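Local coordinates for tRNA dimethylallyltransferase (Staphylococcus epidermidis ATCC 12228, PDB 3D3Q), which probably catalyses the transfer of a dimethylallyl group from dimethylallyl diphosphate to adenosine 37 of tRNAs that read codons beginning with uridine, at residues E204-T209 with N294-S299; L9-G14 with T198-I203; E148-F153 with R171-Y176; D154-K159 with L182-K187. All blocks are in the same frame, centred on the assembly; numbering follows the deposited sequence.

Overall arrangement
Contact 2 is the buried core: strands 8-13 and 197-204 lie side by side in the parallel sheet, joined by backbone hydrogen bonds and aliphatic side chains. Contact 1 continues from it, since strand 197-204 runs on into helix 207-224. There, at the surface, a carboxylate meets hydroxyls, and Lys295 packs on Ile203 of contact 2. Contacts 3 and 4 belong to an all-helical part nested within the chain between the two strands of contact 2, with centres about 8 Å apart. Contact 3 is apolar and aromatic packing, contact 4 a polar aspartate-serine cluster. They touch through Leu150 on Ala158 and Tyr175 on Leu183.

Contact 1 of 4, residues E204-T209 with N294-S299; sequences EMSRET and NKERMS
Glu296 reaches from the loop after strand 291-294 to the start of helix 207-224, where its carboxylate meets Ser206 and Thr209. CG stands anti to the carbonyl carbon (chi1 -71°) and the chain beyond it is extended, the side chains of Glu296 and Thr209 approaching tip to tip. Hydrogen bonds run to Glu296 OE1 from the hydroxyls of Ser206 and Thr209, and a weak one from Ser206 N. OE1 lies too near Thr209 in the model, so its exact place is doubtful, and the short hydroxyl distances carry no weight. Ser206 is also the N-cap of the helix: its OG accepts from Thr209 N at 3.3 Å, in a nearly straight bond (173°).

Glu204 and Lys295 join the segments through the backbone. The parallel bridge of Glu204 with Asn294 ends in a bond from Lys295 N to Glu204 O, 2.9 Å long. The carboxylate of Glu204 is engaged elsewhere, in a salt bridge from OE2 to Lys285. Lys295 lies side by side with Met205, a selenomethionine here, with Lys295 CD 4.1 Å from Met205 SE, and both side chains also touch Arg213 of helix 207-224. The pair sits close to the predicted ATP loop, the side chain of Met205 being near Pro15 and that of Lys295 near Ser18. If the modelled place of OE1 is roughly right, the hydroxyls of Ser206 and Thr209 and the N-terminal helix turn would be expected to steady the negative charge of Glu296.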
loop_
_atom_site.group_PDB
_atom_site.type_symbol
_atom_site.label_atom_id
_atom_site.label_comp_id
_atom_site.label_asym_id
_atom_site.label_seq_id
_atom_site.Cartn_x
_atom_site.Cartn_y
_atom_site.Cartn_z
ATOM N N GLU A 204 -1.212 -3.390 -9.018
ATOM C CA GLU A 204 -1.717 -2.197 -9.674
ATOM C C GLU A 204 -2.904 -2.473 -10.599
ATOM O O GLU A 204 -3.245 -3.618 -10.867
ATOM C CB GLU A 204 -0.581 -1.576 -10.481
ATOM C CG GLU A 204 -0.894 -0.236 -11.111
ATOM C CD GLU A 204 -0.009 0.057 -12.303
ATOM O OE1 GLU A 204 -0.092 -0.707 -13.295
ATOM O OE2 GLU A 204 0.762 1.044 -12.238
HETATM N N MSE A 205 -3.524 -1.410 -11.094
HETATM C CA MSE A 205 -4.646 -1.544 -12.000
HETATM C C MSE A 205 -5.048 -0.160 -12.479
HETATM O O MSE A 205 -4.693 0.839 -11.859
HETATM C CB MSE A 205 -5.804 -2.238 -11.291
HETATM C CG MSE A 205 -6.192 -1.560 -9.998
HETATM SE SE MSE A 205 -7.247 -2.697 -8.835
HETATM C CE MSE A 205 -8.910 -2.609 -9.826
ATOM N N SER A 206 -5.777 -0.101 -13.591
ATOM C CA SER A 206 -6.198 1.173 -14.156
ATOM C C SER A 206 -7.180 1.876 -13.242
ATOM O O SER A 206 -7.918 1.227 -12.506
ATOM C CB SER A 206 -6.832 0.966 -15.534
ATOM O OG SER A 206 -8.121 0.370 -15.449
ATOM N N ARG A 207 -7.191 3.204 -13.290
ATOM C CA ARG A 207 -8.091 3.980 -12.446
ATOM C C ARG A 207 -9.531 3.579 -12.726
ATOM O O ARG A 207 -10.381 3.624 -11.835
ATOM C CB ARG A 207 -7.934 5.491 -12.696
ATOM C CG ARG A 207 -8.217 6.339 -11.446
ATOM C CD ARG A 207 -8.975 7.644 -11.696
ATOM N NE ARG A 207 -8.372 8.563 -12.612
ATOM C CZ ARG A 207 -8.895 9.373 -13.535
ATOM N NH1 ARG A 207 -8.010 10.092 -14.185
ATOM N NH2 ARG A 207 -10.185 9.485 -13.855
ATOM N N GLU A 208 -9.806 3.191 -13.968
ATOM C CA GLU A 208 -11.154 2.784 -14.349
ATOM C C GLU A 208 -11.586 1.574 -13.520
ATOM O O GLU A 208 -12.570 1.638 -12.779
ATOM C CB GLU A 208 -11.221 2.413 -15.839
ATOM C CG GLU A 208 -10.948 3.537 -16.854
ATOM C CD GLU A 208 -9.468 3.680 -17.227
ATOM O OE1 GLU A 208 -8.772 4.495 -16.580
ATOM O OE2 GLU A 208 -9.002 2.970 -18.156
ATOM N N THR A 209 -10.843 0.475 -13.652
ATOM C CA THR A 209 -11.156 -0.756 -12.932
ATOM C C THR A 209 -11.117 -0.532 -11.424
ATOM O O THR A 209 -11.977 -1.012 -10.694
ATOM C CB THR A 209 -10.170 -1.906 -13.304
ATOM O OG1 THR A 209 -10.142 -2.090 -14.725
ATOM C CG2 THR A 209 -10.606 -3.216 -12.659
ATOM N N ASN A 294 0.515 -5.994 -12.539
ATOM C CA ASN A 294 -0.730 -5.460 -13.100
ATOM C C ASN A 294 -1.881 -6.475 -12.951
ATOM O O ASN A 294 -1.958 -7.448 -13.679
ATOM C CB ASN A 294 -0.491 -5.089 -14.572
ATOM C CG ASN A 294 -1.635 -4.291 -15.178
ATOM O OD1 ASN A 294 -1.479 -3.706 -16.252
ATOM N ND2 ASN A 294 -2.790 -4.271 -14.501
ATOM N N LYS A 295 -2.765 -6.234 -11.993
ATOM C CA LYS A 295 -3.882 -7.117 -11.724
ATOM C C LYS A 295 -4.810 -7.291 -12.922
ATOM O O LYS A 295 -5.561 -8.267 -13.001
ATOM C CB LYS A 295 -4.682 -6.586 -10.551
ATOM C CG LYS A 295 -5.754 -7.495 -10.074
ATOM C CD LYS A 295 -6.960 -6.711 -9.617
ATOM C CE LYS A 295 -7.493 -7.257 -8.309
ATOM N NZ LYS A 295 -7.481 -8.735 -8.272
ATOM N N GLU A 296 -4.765 -6.359 -13.864
ATOM C CA GLU A 296 -5.616 -6.442 -15.048
ATOM C C GLU A 296 -5.020 -7.313 -16.146
ATOM O O GLU A 296 -5.494 -7.298 -17.283
ATOM C CB GLU A 296 -5.869 -5.035 -15.594
ATOM C CG GLU A 296 -6.782 -4.191 -14.735
ATOM C CD GLU A 296 -6.878 -2.756 -15.220
ATOM O OE1 GLU A 296 -7.719 -1.998 -14.688
ATOM O OE2 GLU A 296 -6.106 -2.381 -16.129
ATOM N N ARG A 297 -4.001 -8.088 -15.793
ATOM C CA ARG A 297 -3.305 -8.929 -16.757
ATOM C C ARG A 297 -2.755 -10.206 -16.118
ATOM O O ARG A 297 -2.340 -11.137 -16.803
ATOM C CB ARG A 297 -2.182 -8.093 -17.399
ATOM C CG ARG A 297 -1.188 -8.841 -18.253
ATOM C CD ARG A 297 -0.031 -9.295 -17.398
ATOM N NE ARG A 297 1.140 -9.543 -18.173
ATOM C CZ ARG A 297 1.981 -10.570 -18.232
ATOM N NH1 ARG A 297 1.904 -11.698 -17.524
ATOM N NH2 ARG A 297 2.981 -10.391 -19.077
HETATM N N MSE A 298 -2.774 -10.247 -14.799
HETATM C CA MSE A 298 -2.278 -11.400 -14.084
HETATM C C MSE A 298 -3.299 -11.910 -13.087
HETATM O O MSE A 298 -4.165 -11.171 -12.625
HETATM C CB MSE A 298 -1.005 -11.051 -13.339
HETATM C CG MSE A 298 0.184 -10.805 -14.229
HETATM SE SE MSE A 298 1.744 -10.319 -13.178
HETATM C CE MSE A 298 1.895 -8.444 -13.731
ATOM N N SER A 299 -3.167 -13.177 -12.732
ATOM C CA SER A 299 -4.080 -13.800 -11.804
ATOM C C SER A 299 -3.381 -14.170 -10.516
ATOM O O SER A 299 -2.165 -14.152 -10.451
ATOM C CB SER A 299 -4.639 -15.060 -12.429
ATOM O OG SER A 299 -3.593 -15.973 -12.679
#

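Contact 2 of 4, residues L9-G14 with T198-I203; sequences LIVIVG and TLLIGI
Val11 and Leu200 cross obliquely at the middle of two neighbouring strands, Leu200 CD1 lying against both CB and CG1 of Val11. The strands, 8-13 and 197-204, are adjacent members of the central parallel sheet of a P-loop NTPase fold; the axes of segments 9-13 and 198-203 pass 4.8 Å apart, 13° from parallel. Leu9, Thr198 and Val13 share the face of Val11 and Leu200. At Gly202 there is no side chain beside Val13, whose CG2 rests 3.8 Å from Gly202 CA.

The opposite face carries Ile10, Ile12, Leu199 and Ile201. Ile12 and Ile201 run side by side: Ile201 CG1 sits between the backbone N and the carbonyl carbon (chi1 82°), 3.7 Å from Ile12 CG1, and Ile201 CD1 beyond it meets Ile12 CG2 at 3.6 Å. Ile10 and Leu199 are likewise alongside one another, CD1 of the isoleucine against CD2 of the leucine. Helix 20-30 covers Ile12 and Ile201 through Leu23, and helix 300-314 packs on Leu199.

Between the faces, backbone bonds alternate in parallel fashion. Val11 O accepts from Ile201 N at 2.7 Å, while Val11 N gives a weak bond to Leu199 O. Val13 repeats the pattern, Val13 N to Ile201 O at 3.0 Å and Val13 O from Ile203 N at 3.2 Å. Past Val13 the chain enters the predicted ATP-binding loop, and there Gly14 O accepts a hydrogen bond from Lys20 NZ.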
loop_
_atom_site.group_PDB
_atom_site.type_symbol
_atom_site.label_atom_id
_atom_site.label_comp_id
_atom_site.label_asym_id
_atom_site.label_seq_id
_atom_site.Cartn_x
_atom_site.Cartn_y
_atom_site.Cartn_z
ATOM N N LEU A 9 12.709 -10.015 3.842
ATOM C CA LEU A 9 11.327 -9.632 4.127
ATOM C C LEU A 9 10.514 -9.431 2.846
ATOM O O LEU A 9 11.001 -8.792 1.916
ATOM C CB LEU A 9 11.305 -8.327 4.912
ATOM C CG LEU A 9 9.911 -7.826 5.262
ATOM C CD1 LEU A 9 9.336 -8.643 6.390
ATOM C CD2 LEU A 9 10.000 -6.386 5.666
ATOM N N ILE A 10 9.293 -9.969 2.789
ATOM C CA ILE A 10 8.428 -9.781 1.612
ATOM C C ILE A 10 7.394 -8.735 1.977
ATOM O O ILE A 10 6.852 -8.763 3.079
ATOM C CB ILE A 10 7.615 -11.059 1.199
ATOM C CG1 ILE A 10 8.534 -12.202 0.765
ATOM C CG2 ILE A 10 6.723 -10.735 0.005
ATOM C CD1 ILE A 10 9.246 -11.928 -0.533
ATOM N N VAL A 11 7.123 -7.803 1.071
ATOM C CA VAL A 11 6.112 -6.771 1.347
ATOM C C VAL A 11 5.127 -6.709 0.157
ATOM O O VAL A 11 5.522 -6.449 -0.988
ATOM C CB VAL A 11 6.768 -5.358 1.576
ATOM C CG1 VAL A 11 5.741 -4.374 2.095
ATOM C CG2 VAL A 11 7.911 -5.459 2.551
ATOM N N ILE A 12 3.848 -6.952 0.434
ATOM C CA ILE A 12 2.816 -6.954 -0.597
ATOM C C ILE A 12 1.757 -5.892 -0.320
ATOM O O ILE A 12 0.828 -6.112 0.463
ATOM C CB ILE A 12 2.134 -8.338 -0.684
ATOM C CG1 ILE A 12 3.203 -9.416 -0.874
ATOM C CG2 ILE A 12 1.168 -8.374 -1.851
ATOM C CD1 ILE A 12 2.677 -10.833 -0.805
ATOM N N VAL A 13 1.905 -4.736 -0.964
ATOM C CA VAL A 13 0.971 -3.632 -0.786
ATOM C C VAL A 13 0.011 -3.595 -1.950
ATOM O O VAL A 13 0.277 -4.183 -2.985
ATOM C CB VAL A 13 1.703 -2.274 -0.719
ATOM C CG1 VAL A 13 2.600 -2.213 0.511
ATOM C CG2 VAL A 13 2.519 -2.071 -1.974
ATOM N N GLY A 14 -1.106 -2.906 -1.782
ATOM C CA GLY A 14 -2.077 -2.832 -2.853
ATOM C C GLY A 14 -3.398 -2.355 -2.294
ATOM O O GLY A 14 -3.641 -2.472 -1.100
ATOM N N THR A 198 14.422 -6.165 1.475
ATOM C CA THR A 198 13.034 -6.150 1.004
ATOM C C THR A 198 12.725 -6.557 -0.432
ATOM O O THR A 198 13.495 -6.307 -1.351
ATOM C CB THR A 198 12.388 -4.751 1.241
ATOM O OG1 THR A 198 12.853 -3.833 0.244
ATOM C CG2 THR A 198 12.755 -4.212 2.629
ATOM N N LEU A 199 11.578 -7.203 -0.591
ATOM C CA LEU A 199 11.086 -7.622 -1.892
ATOM C C LEU A 199 9.714 -6.957 -1.978
ATOM O O LEU A 199 8.681 -7.603 -1.847
ATOM C CB LEU A 199 10.964 -9.147 -1.962
ATOM C CG LEU A 199 10.323 -9.762 -3.214
ATOM C CD1 LEU A 199 10.694 -9.002 -4.483
ATOM C CD2 LEU A 199 10.771 -11.201 -3.293
ATOM N N LEU A 200 9.729 -5.645 -2.172
ATOM C CA LEU A 200 8.519 -4.850 -2.223
ATOM C C LEU A 200 7.726 -5.010 -3.510
ATOM O O LEU A 200 8.171 -4.601 -4.579
ATOM C CB LEU A 200 8.883 -3.386 -2.011
ATOM C CG LEU A 200 7.765 -2.380 -1.806
ATOM C CD1 LEU A 200 7.022 -2.653 -0.502
ATOM C CD2 LEU A 200 8.372 -0.984 -1.780
ATOM N N ILE A 201 6.543 -5.607 -3.398
ATOM C CA ILE A 201 5.694 -5.809 -4.566
ATOM C C ILE A 201 4.308 -5.171 -4.341
ATOM O O ILE A 201 3.767 -5.177 -3.232
ATOM C CB ILE A 201 5.566 -7.341 -4.934
ATOM C CG1 ILE A 201 4.526 -8.024 -4.079
ATOM C CG2 ILE A 201 6.870 -8.068 -4.689
ATOM C CD1 ILE A 201 3.219 -8.130 -4.762
ATOM N N GLY A 202 3.754 -4.599 -5.405
ATOM C CA GLY A 202 2.456 -3.959 -5.324
ATOM C C GLY A 202 1.538 -4.389 -6.451
ATOM O O GLY A 202 1.996 -4.665 -7.558
ATOM N N ILE A 203 0.242 -4.465 -6.163
ATOM C CA ILE A 203 -0.747 -4.852 -7.161
ATOM C C ILE A 203 -1.376 -3.590 -7.721
ATOM O O ILE A 203 -2.003 -2.819 -6.997
ATOM C CB ILE A 203 -1.844 -5.714 -6.552
ATOM C CG1 ILE A 203 -1.233 -6.920 -5.842
ATOM C CG2 ILE A 203 -2.779 -6.177 -7.641
ATOM C CD1 ILE A 203 -2.259 -7.768 -5.126
#

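Contact 3 of 4, residues E148-F153 with R171-Y176; sequences EYLASF and RAIEYY
Tyr149 meets Ile173 at the edge of its ring, where the isoleucine CG2 lies near the ring plane, 3.5 Å from Tyr149 CE2. Ile173 CD1 comes up beside the same ring at Tyr149 CD2. Leu150, one residue on, lies against Ile173 as well: Leu150 CG stands 3.6 Å from Ile173 CG1, and the CD2 branch reaches on to Ala172 CB at 3.9 Å. Ile173 thus meets two consecutive side chains of helix 143-153. Ser152 turns back on its own helix, its OG bonding to Tyr149 O and lying over the centre of one face of the Phe153 ring. Tyr176 CE2 lies over the opposite face of that ring. The two rings are oblique, with planes at 36°, and Phe153 CB also makes a CH-pi contact over the Tyr176 face, 4.1 Å from the ring centroid. Several ring carbons are modelled too close, so the finer detail of this pair is doubtful. The segment axes pass 10.0 Å apart at 47°, a helix-helix packing within the helical insertion characteristic of this transferase family; Arg171, on helix 166-179, falls in a region that by similarity contacts the tRNA.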
loop_
_atom_site.group_PDB
_atom_site.type_symbol
_atom_site.label_atom_id
_atom_site.label_comp_id
_atom_site.label_asym_id
_atom_site.label_seq_id
_atom_site.Cartn_x
_atom_site.Cartn_y
_atom_site.Cartn_z
ATOM N N GLU A 148 20.068 12.569 -22.722
ATOM C CA GLU A 148 20.831 13.818 -22.631
ATOM C C GLU A 148 20.058 14.707 -21.666
ATOM O O GLU A 148 20.625 15.289 -20.742
ATOM C CB GLU A 148 20.916 14.563 -23.985
ATOM C CG GLU A 148 21.413 13.791 -25.241
ATOM C CD GLU A 148 22.842 13.247 -25.158
ATOM O OE1 GLU A 148 23.335 12.697 -26.181
ATOM O OE2 GLU A 148 23.470 13.358 -24.076
ATOM N N TYR A 149 18.754 14.799 -21.908
ATOM C CA TYR A 149 17.852 15.596 -21.095
ATOM C C TYR A 149 17.966 15.214 -19.635
ATOM O O TYR A 149 18.024 16.073 -18.766
ATOM C CB TYR A 149 16.409 15.399 -21.560
ATOM C CG TYR A 149 15.412 16.145 -20.722
ATOM C CD1 TYR A 149 15.485 17.527 -20.598
ATOM C CD2 TYR A 149 14.401 15.472 -20.036
ATOM C CE1 TYR A 149 14.579 18.230 -19.811
ATOM C CE2 TYR A 149 13.480 16.170 -19.242
ATOM C CZ TYR A 149 13.579 17.551 -19.137
ATOM O OH TYR A 149 12.684 18.270 -18.374
ATOM N N LEU A 150 17.998 13.919 -19.361
ATOM C CA LEU A 150 18.101 13.461 -17.984
ATOM C C LEU A 150 19.451 13.899 -17.415
ATOM O O LEU A 150 19.512 14.443 -16.311
ATOM C CB LEU A 150 17.949 11.938 -17.929
ATOM C CG LEU A 150 17.560 11.183 -16.650
ATOM C CD1 LEU A 150 18.621 10.125 -16.369
ATOM C CD2 LEU A 150 17.395 12.128 -15.460
ATOM N N ALA A 151 20.526 13.687 -18.180
ATOM C CA ALA A 151 21.888 14.061 -17.766
ATOM C C ALA A 151 21.990 15.491 -17.229
ATOM O O ALA A 151 22.619 15.738 -16.197
ATOM C CB ALA A 151 22.847 13.886 -18.937
ATOM N N SER A 152 21.373 16.426 -17.942
ATOM C CA SER A 152 21.382 17.824 -17.556
ATOM C C SER A 152 20.973 18.028 -16.092
ATOM O O SER A 152 21.462 18.941 -15.447
ATOM C CB SER A 152 20.424 18.605 -18.436
ATOM O OG SER A 152 19.104 18.368 -18.010
ATOM N N PHE A 153 20.072 17.197 -15.570
ATOM C CA PHE A 153 19.625 17.343 -14.190
ATOM C C PHE A 153 20.395 16.467 -13.257
ATOM O O PHE A 153 21.196 16.936 -12.466
ATOM C CB PHE A 153 18.153 16.970 -14.019
ATOM C CG PHE A 153 17.230 17.761 -14.859
ATOM C CD1 PHE A 153 17.355 19.148 -14.923
ATOM C CD2 PHE A 153 16.250 17.124 -15.620
ATOM C CE1 PHE A 153 16.517 19.912 -15.748
ATOM C CE2 PHE A 153 15.406 17.870 -16.449
ATOM C CZ PHE A 153 15.537 19.274 -16.520
ATOM N N ARG A 171 11.402 7.348 -15.208
ATOM C CA ARG A 171 11.150 7.352 -13.787
ATOM C C ARG A 171 11.994 8.428 -13.106
ATOM O O ARG A 171 11.527 9.113 -12.200
ATOM C CB ARG A 171 11.484 5.992 -13.207
ATOM C CG ARG A 171 10.307 5.340 -12.544
ATOM C CD ARG A 171 10.530 5.241 -11.048
ATOM N NE ARG A 171 10.581 6.536 -10.347
ATOM C CZ ARG A 171 9.563 7.388 -10.243
ATOM N NH1 ARG A 171 9.720 8.517 -9.571
ATOM N NH2 ARG A 171 8.396 7.115 -10.821
ATOM N N ALA A 172 13.236 8.575 -13.548
ATOM C CA ALA A 172 14.116 9.578 -12.989
ATOM C C ALA A 172 13.634 10.961 -13.428
ATOM O O ALA A 172 13.447 11.856 -12.604
ATOM C CB ALA A 172 15.545 9.341 -13.451
ATOM N N ILE A 173 13.426 11.144 -14.727
ATOM C CA ILE A 173 12.940 12.417 -15.245
ATOM C C ILE A 173 11.578 12.754 -14.635
ATOM O O ILE A 173 11.291 13.907 -14.323
ATOM C CB ILE A 173 12.823 12.358 -16.768
ATOM C CG1 ILE A 173 14.219 12.182 -17.356
ATOM C CG2 ILE A 173 12.160 13.614 -17.302
ATOM C CD1 ILE A 173 14.210 11.788 -18.791
ATOM N N GLU A 174 10.749 11.736 -14.454
ATOM C CA GLU A 174 9.429 11.911 -13.861
ATOM C C GLU A 174 9.512 12.417 -12.413
ATOM O O GLU A 174 8.800 13.346 -12.028
ATOM C CB GLU A 174 8.687 10.581 -13.893
ATOM C CG GLU A 174 7.300 10.621 -13.301
ATOM C CD GLU A 174 6.646 9.252 -13.241
ATOM O OE1 GLU A 174 5.475 9.198 -12.784
ATOM O OE2 GLU A 174 7.298 8.247 -13.641
ATOM N N TYR A 175 10.380 11.792 -11.619
ATOM C CA TYR A 175 10.588 12.142 -10.212
ATOM C C TYR A 175 11.055 13.587 -10.028
ATOM O O TYR A 175 10.523 14.324 -9.196
ATOM C CB TYR A 175 11.622 11.198 -9.605
ATOM C CG TYR A 175 11.971 11.531 -8.186
ATOM C CD1 TYR A 175 11.159 11.125 -7.132
ATOM C CD2 TYR A 175 13.107 12.265 -7.897
ATOM C CE1 TYR A 175 11.472 11.445 -5.818
ATOM C CE2 TYR A 175 13.432 12.589 -6.599
ATOM C CZ TYR A 175 12.620 12.182 -5.557
ATOM O OH TYR A 175 12.980 12.514 -4.269
ATOM N N TYR A 176 12.073 13.962 -10.800
ATOM C CA TYR A 176 12.643 15.305 -10.791
ATOM C C TYR A 176 11.564 16.344 -11.075
ATOM O O TYR A 176 11.303 17.219 -10.260
ATOM C CB TYR A 176 13.723 15.421 -11.873
ATOM C CG TYR A 176 14.245 16.827 -12.027
ATOM C CD1 TYR A 176 14.777 17.504 -10.933
ATOM C CD2 TYR A 176 14.176 17.497 -13.245
ATOM C CE1 TYR A 176 15.226 18.814 -11.040
ATOM C CE2 TYR A 176 14.617 18.818 -13.364
ATOM C CZ TYR A 176 15.145 19.470 -12.258
ATOM O OH TYR A 176 15.610 20.767 -12.337
#

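Contact 4 of 4, residues D154-K159 with L182-K187; sequences DKESAK and LLSSRK
Asp154 and Ser184 face each other across the contact, each with its side chain directed at the other segment. The aspartate CG is anti to the backbone N (chi1 -173°), and OD1 beyond it takes two bonds from the one serine. Ser184 OG approaches Asp154 OD1 on the syn side, 17° out of the carboxylate plane, at 2.7 Å. Ser184 N comes in nearly along the C-O axis, 2.9 Å from Asp154 OD1. The serine hydroxyl itself is set between its backbone N and carbonyl carbon (chi1 49°), which carries it to the same oxygen as the N-H.

Ser157 approaches the carboxylate quite differently, from above its plane. Ser157 OG bonds to Asp154 OD1 at 3.0 Å and Ser157 N to Asp154 OD2 at 2.9 Å, both far out of the plane of the group. The second of these is an N-cap: Asp154 stands just before helix 155-160 and closes its first turn, while its other oxygen holds Ser184 near the start of helix 184-192. One carboxylate therefore serves the N-terminal ends of two helices in the helical part of the enzyme, and the N-H groups gathered there would be expected to steady its negative charge.

Glu156 borders the cluster with its aliphatic part, Glu156 CB lying 3.6 Å from Ser184 OG and Glu156 CG 3.8 Å from Ser184 CB. On another side Leu183 CB is 3.8 Å from Asp154 OD1, and its CD1 borders the Ser157 hydroxyl. Leu183 also packs on Ala172 and Tyr175 of helix 166-179.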
loop_
_atom_site.group_PDB
_atom_site.type_symbol
_atom_site.label_atom_id
_atom_site.label_comp_id
_atom_site.label_asym_id
_atom_site.label_seq_id
_atom_site.Cartn_x
_atom_site.Cartn_y
_atom_site.Cartn_z
ATOM N N ASP A 154 20.138 15.177 -13.354
ATOM C CA ASP A 154 20.776 14.218 -12.478
ATOM C C ASP A 154 21.885 13.472 -13.196
ATOM O O ASP A 154 21.640 12.498 -13.907
ATOM C CB ASP A 154 19.710 13.258 -11.953
ATOM C CG ASP A 154 20.234 12.331 -10.910
ATOM O OD1 ASP A 154 19.403 11.692 -10.242
ATOM O OD2 ASP A 154 21.472 12.237 -10.771
ATOM N N LYS A 155 23.110 13.941 -13.008
ATOM C CA LYS A 155 24.261 13.338 -13.657
ATOM C C LYS A 155 24.479 11.920 -13.140
ATOM O O LYS A 155 24.759 10.999 -13.912
ATOM C CB LYS A 155 25.497 14.199 -13.404
ATOM C CG LYS A 155 26.630 13.989 -14.393
ATOM C CD LYS A 155 26.257 14.426 -15.814
ATOM C CE LYS A 155 26.109 15.947 -15.945
ATOM N NZ LYS A 155 26.033 16.365 -17.379
ATOM N N GLU A 156 24.330 11.740 -11.834
ATOM C CA GLU A 156 24.517 10.427 -11.233
ATOM C C GLU A 156 23.576 9.370 -11.816
ATOM O O GLU A 156 24.003 8.246 -12.076
ATOM C CB GLU A 156 24.336 10.519 -9.719
ATOM C CG GLU A 156 24.500 9.185 -9.025
ATOM C CD GLU A 156 25.036 9.347 -7.620
ATOM O OE1 GLU A 156 26.060 10.042 -7.469
ATOM O OE2 GLU A 156 24.465 8.768 -6.680
ATOM N N SER A 157 22.310 9.728 -12.025
ATOM C CA SER A 157 21.338 8.786 -12.582
ATOM C C SER A 157 21.631 8.422 -14.037
ATOM O O SER A 157 21.793 7.244 -14.371
ATOM C CB SER A 157 19.912 9.344 -12.488
ATOM O OG SER A 157 19.234 8.875 -11.317
ATOM N N ALA A 158 21.694 9.429 -14.906
ATOM C CA ALA A 158 21.961 9.185 -16.323
ATOM C C ALA A 158 23.306 8.490 -16.502
ATOM O O ALA A 158 23.558 7.861 -17.528
ATOM C CB ALA A 158 21.936 10.498 -17.097
ATOM N N LYS A 159 24.169 8.610 -15.502
ATOM C CA LYS A 159 25.471 7.973 -15.570
ATOM C C LYS A 159 25.312 6.449 -15.672
ATOM O O LYS A 159 25.687 5.851 -16.670
ATOM C CB LYS A 159 26.315 8.336 -14.342
ATOM C CG LYS A 159 27.744 7.803 -14.374
ATOM C CD LYS A 159 28.448 7.996 -13.032
ATOM C CE LYS A 159 29.831 7.341 -13.016
ATOM N NZ LYS A 159 30.520 7.471 -11.683
ATOM N N LEU A 182 16.779 16.013 -6.539
ATOM C CA LEU A 182 17.655 14.858 -6.800
ATOM C C LEU A 182 16.955 13.477 -6.693
ATOM O O LEU A 182 16.379 13.153 -5.654
ATOM C CB LEU A 182 18.856 14.958 -5.809
ATOM C CG LEU A 182 18.824 16.037 -4.667
ATOM C CD1 LEU A 182 19.872 15.774 -3.574
ATOM C CD2 LEU A 182 19.071 17.411 -5.283
ATOM N N LEU A 183 17.002 12.674 -7.759
ATOM C CA LEU A 183 16.372 11.340 -7.751
ATOM C C LEU A 183 17.313 10.218 -7.324
ATOM O O LEU A 183 16.953 9.318 -6.563
ATOM C CB LEU A 183 15.816 10.982 -9.129
ATOM C CG LEU A 183 15.356 9.508 -9.328
ATOM C CD1 LEU A 183 16.537 8.623 -9.731
ATOM C CD2 LEU A 183 14.690 8.970 -8.066
ATOM N N SER A 184 18.515 10.270 -7.861
ATOM C CA SER A 184 19.529 9.305 -7.539
ATOM C C SER A 184 19.867 9.443 -6.056
ATOM O O SER A 184 20.512 8.566 -5.483
ATOM C CB SER A 184 20.758 9.596 -8.378
ATOM O OG SER A 184 21.071 10.970 -8.286
ATOM N N SER A 185 19.439 10.546 -5.441
ATOM C CA SER A 185 19.701 10.784 -4.020
ATOM C C SER A 185 18.766 9.989 -3.121
ATOM O O SER A 185 19.183 9.497 -2.068
ATOM C CB SER A 185 19.569 12.271 -3.672
ATOM O OG SER A 185 20.725 13.004 -4.047
ATOM N N ARG A 186 17.498 9.888 -3.525
ATOM C CA ARG A 186 16.501 9.131 -2.755
ATOM C C ARG A 186 16.994 7.690 -2.810
ATOM O O ARG A 186 16.920 6.947 -1.832
ATOM C CB ARG A 186 15.107 9.203 -3.403
ATOM C CG ARG A 186 13.953 8.836 -2.449
ATOM C CD ARG A 186 12.644 8.571 -3.186
ATOM N NE ARG A 186 12.637 7.230 -3.785
ATOM C CZ ARG A 186 11.718 6.773 -4.636
ATOM N NH1 ARG A 186 10.696 7.535 -5.021
ATOM N NH2 ARG A 186 11.826 5.545 -5.111
ATOM N N LYS A 187 17.510 7.319 -3.976
ATOM C CA LYS A 187 18.018 5.988 -4.175
ATOM C C LYS A 187 19.095 5.736 -3.145
ATOM O O LYS A 187 19.052 4.749 -2.411
ATOM C CB LYS A 187 18.583 5.837 -5.585
ATOM C CG LYS A 187 19.008 4.421 -5.914
ATOM C CD LYS A 187 19.558 4.291 -7.332
ATOM C CE LYS A 187 20.132 2.888 -7.569
ATOM N NZ LYS A 187 21.048 2.473 -6.450
#